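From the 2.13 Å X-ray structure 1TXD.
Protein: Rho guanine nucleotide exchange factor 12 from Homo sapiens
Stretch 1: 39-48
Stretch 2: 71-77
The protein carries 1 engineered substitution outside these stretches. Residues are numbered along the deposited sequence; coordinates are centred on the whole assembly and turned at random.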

# COMPACT_ATOMS: atom_id res chain seq x y z
N HIS A 39 -9.32 -9.20 15.61
CA HIS A 39 -9.12 -8.07 14.70
C HIS A 39 -9.83 -6.80 15.12
O HIS A 39 -9.25 -5.72 15.12
N VAL A 40 -11.11 -6.96 15.40
CA VAL A 40 -11.91 -5.89 15.97
C VAL A 40 -11.28 -5.25 17.18
O VAL A 40 -11.30 -4.02 17.32
N ARG A 41 -10.75 -6.08 18.07
CA ARG A 41 -10.15 -5.63 19.32
C ARG A 41 -8.91 -4.77 19.10
O ARG A 41 -8.68 -3.85 19.84
N THR A 42 -8.11 -5.14 18.10
CA THR A 42 -6.95 -4.44 17.63
C THR A 42 -7.33 -3.07 17.10
O THR A 42 -6.69 -2.02 17.42
N LEU A 43 -8.42 -3.05 16.32
CA LEU A 43 -8.85 -1.82 15.72
C LEU A 43 -9.38 -0.88 16.83
O LEU A 43 -9.16 0.34 16.76
N LYS A 44 -10.03 -1.42 17.83
CA LYS A 44 -10.44 -0.58 18.99
C LYS A 44 -9.23 -0.03 19.78
O LYS A 44 -9.36 1.04 20.37
N VAL A 45 -8.06 -0.70 19.75
CA VAL A 45 -6.81 -0.14 20.29
C VAL A 45 -6.37 1.08 19.49
O VAL A 45 -6.17 2.10 20.10
N LEU A 46 -6.16 0.98 18.15
CA LEU A 46 -5.90 2.17 17.35
C LEU A 46 -6.85 3.28 17.74
O LEU A 46 -6.44 4.44 17.94
N ASP A 47 -8.10 2.95 17.65
CA ASP A 47 -9.17 3.96 17.91
C ASP A 47 -9.08 4.53 19.28
O ASP A 47 -9.19 5.75 19.45
N GLN A 48 -8.95 3.70 20.29
CA GLN A 48 -9.23 4.23 21.66
C GLN A 48 -7.95 4.82 22.27
O GLN A 48 -7.99 5.87 22.93
N ASN A 71 -9.60 6.75 7.18
CA ASN A 71 -10.92 6.13 7.35
C ASN A 71 -10.89 5.01 8.36
O ASN A 71 -11.66 4.10 8.23
N LEU A 72 -10.04 5.11 9.38
CA LEU A 72 -10.10 4.25 10.56
C LEU A 72 -11.55 4.04 11.11
O LEU A 72 -11.95 2.91 11.40
N GLU A 73 -12.31 5.09 11.20
CA GLU A 73 -13.71 5.02 11.71
C GLU A 73 -14.55 3.98 10.87
O GLU A 73 -15.28 3.17 11.42
N ASP A 74 -14.37 3.97 9.55
CA ASP A 74 -15.18 3.07 8.72
C ASP A 74 -14.64 1.66 8.72
O ASP A 74 -15.39 0.72 8.64
N ILE A 75 -13.34 1.47 8.79
CA ILE A 75 -12.88 0.07 8.82
C ILE A 75 -13.24 -0.51 10.18
O ILE A 75 -13.61 -1.66 10.30
N LEU A 76 -13.18 0.32 11.20
CA LEU A 76 -13.71 -0.07 12.48
C LEU A 76 -15.16 -0.53 12.45
O LEU A 76 -15.42 -1.64 12.93
N GLN A 77 -16.09 0.33 12.00
CA GLN A 77 -17.55 -0.00 11.98
C GLN A 77 -17.79 -1.23 11.06
O GLN A 77 -18.57 -2.07 11.37

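Residues 39-48 lie within a longer helix, and residues 72-77 begin a second helix that runs roughly antiparallel to it, with an angle of 153° between the N-to-C directions and a closest axial approach of 9.9 Å. The backbones are nearest at Leu-43 and Leu-76, whose CA atoms are 6.1 Å apart; one turn along, the CA atoms of Asp-47 and Leu-72 are separated by 7.4 Å. The contact buries 364 Å² in total, and no hydrogen bond crosses it, so the two stretches meet through van der Waals packing.

Leucine side chains make up most of the apolar contact. Leu-43 (chi1 m, chi2 t) points toward the second helix and reaches three of its residues. Its CB lies 4.0 Å from CD1 of Leu-76, its CD2 lies 4.0 Å from CD1 of Ile-75, and the same CD2 is 4.4 Å from CD1 of Leu-72. Its other methyl, CD1, rests 3.8 Å from the carbonyl O of Ile-75, close against the backbone of the facing helix. Leu-72, in the t, p rotamer, also points toward its partner helix, and both of its methyls touch Leu-46: CD2 sits 3.8 Å from CB of Leu-46, and CD1 is 4.0 Å from CD1 of Leu-46 as well as within reach of Leu-43. CD2 also lies 3.9 Å from the backbone N of Asp-47. That nitrogen is already bonded within its own helix to O of Leu-43 (3.0 Å), so the methyl packs against a satisfied backbone group. Leu-46 (m, t) is directed toward the second helix as well. Ile-75, with chi1 p and chi2 t, leaves its backbone sideways, yet its end swings closer and brings CD1 to Leu-43.

Leu-76 has the largest area covered by the opposing stretch, 97 Å². Its CA-to-CB bond is also sideways, but the t, p rotamer carries the branched end inward. There CD1 packs beside CB of Leu-43 and lies 4.0 Å from CG of Lys-44, while CD2 approaches CG of Asp-47 at 3.8 Å. The contact with Lys-44 involves the aliphatic part of an exposed side chain whose CA-to-CB bond points away; its m, t, t course takes the amino group NZ out beyond this contact. Val-40 (chi1 t) contributes at the margin, with its carbonyl O 4.5 Å from CD1 of Leu-76.

The polar member of this buried set is Asp-47, which points toward the second helix with chi1 t. It meets apolar atoms there, its CB lying 4.3 Å from CD2 of Leu-72, and its carboxylate is satisfied by other partners. OD1 accepts a 2.7 Å hydrogen bond from NE2 of Gln-48, the next residue in its own helix, and OD2 is hydrogen-bonded elsewhere in the structure. At the start of the second helix, Asn-71 occupies the N-cap position, but its side chain makes no capping bond and does not reach the first stretch.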

# COMPACT_ATOMS: atom_id res chain seq x y z
CB HIS A 39 -9.56 -8.39 13.28
CG HIS A 39 -9.22 -7.31 12.32
ND1 HIS A 39 -7.91 -7.00 12.00
CD2 HIS A 39 -9.99 -6.38 11.71
CE1 HIS A 39 -7.90 -5.98 11.17
NE2 HIS A 39 -9.15 -5.61 10.95
CB VAL A 40 -13.33 -6.37 16.31
CG1 VAL A 40 -14.12 -5.34 17.16
CG2 VAL A 40 -14.12 -6.62 15.02
CB ARG A 41 -9.78 -6.83 20.20
CG ARG A 41 -10.07 -6.60 21.67
CD ARG A 41 -9.75 -7.80 22.58
NE ARG A 41 -10.95 -8.60 22.79
CZ ARG A 41 -11.25 -9.77 22.21
NH1 ARG A 41 -10.42 -10.38 21.38
NH2 ARG A 41 -12.40 -10.36 22.52
CB THR A 42 -6.33 -5.33 16.51
OG1 THR A 42 -5.79 -6.49 17.11
CG2 THR A 42 -5.13 -4.78 15.94
CB LEU A 43 -9.90 -2.06 14.63
CG LEU A 43 -9.39 -2.65 13.30
CD1 LEU A 43 -10.54 -2.75 12.29
CD2 LEU A 43 -8.26 -1.90 12.71
CB LYS A 44 -11.38 -1.29 19.92
CG LYS A 44 -12.69 -1.75 19.30
CD LYS A 44 -13.71 -2.14 20.42
CE LYS A 44 -15.14 -2.21 19.91
NZ LYS A 44 -15.94 -3.21 20.63
CB VAL A 45 -5.61 -1.15 20.41
CG1 VAL A 45 -4.29 -0.44 20.89
CG2 VAL A 45 -5.92 -2.26 21.31
CB LEU A 46 -6.12 1.96 15.88
CG LEU A 46 -4.90 1.28 15.25
CD1 LEU A 46 -5.20 1.08 13.85
CD2 LEU A 46 -3.71 2.26 15.42
CB ASP A 47 -10.59 3.41 17.60
CG ASP A 47 -11.66 4.41 17.83
OD1 ASP A 47 -12.45 4.15 18.76
OD2 ASP A 47 -11.74 5.51 17.24
CB GLN A 48 -9.84 3.18 22.58
CG GLN A 48 -11.36 2.91 22.35
CD GLN A 48 -12.22 4.16 22.49
OE1 GLN A 48 -12.36 4.71 23.60
NE2 GLN A 48 -12.83 4.61 21.39
CB ASN A 71 -11.49 5.65 6.03
CG ASN A 71 -10.76 4.46 5.50
OD1 ASN A 71 -9.62 4.25 5.85
ND2 ASN A 71 -11.46 3.59 4.78
CB LEU A 72 -9.27 4.80 11.76
CG LEU A 72 -9.29 3.86 12.97
CD1 LEU A 72 -8.73 2.45 12.61
CD2 LEU A 72 -8.41 4.46 14.09
CB GLU A 73 -14.33 6.39 11.59
CG GLU A 73 -15.67 6.68 12.26
CD GLU A 73 -16.16 8.09 11.93
OE1 GLU A 73 -17.31 8.29 11.46
OE2 GLU A 73 -15.41 9.07 12.12
CB ASP A 74 -15.33 3.53 7.27
CG ASP A 74 -15.65 4.97 7.12
OD1 ASP A 74 -16.47 5.66 7.91
OD2 ASP A 74 -15.14 5.50 6.13
CB ILE A 75 -11.39 -0.17 8.47
CG1 ILE A 75 -10.49 0.75 9.20
CG2 ILE A 75 -11.10 -0.06 6.89
CD1 ILE A 75 -9.17 0.14 9.39
CB LEU A 76 -13.50 0.98 13.54
CG LEU A 76 -14.06 0.74 14.94
CD1 LEU A 76 -13.45 -0.48 15.63
CD2 LEU A 76 -13.85 1.98 15.81
CB GLN A 77 -18.39 1.20 11.51
CG GLN A 77 -19.06 2.09 12.62
CD GLN A 77 -18.98 1.50 14.06
OE1 GLN A 77 -19.69 0.55 14.39
NE2 GLN A 77 -18.09 2.07 14.88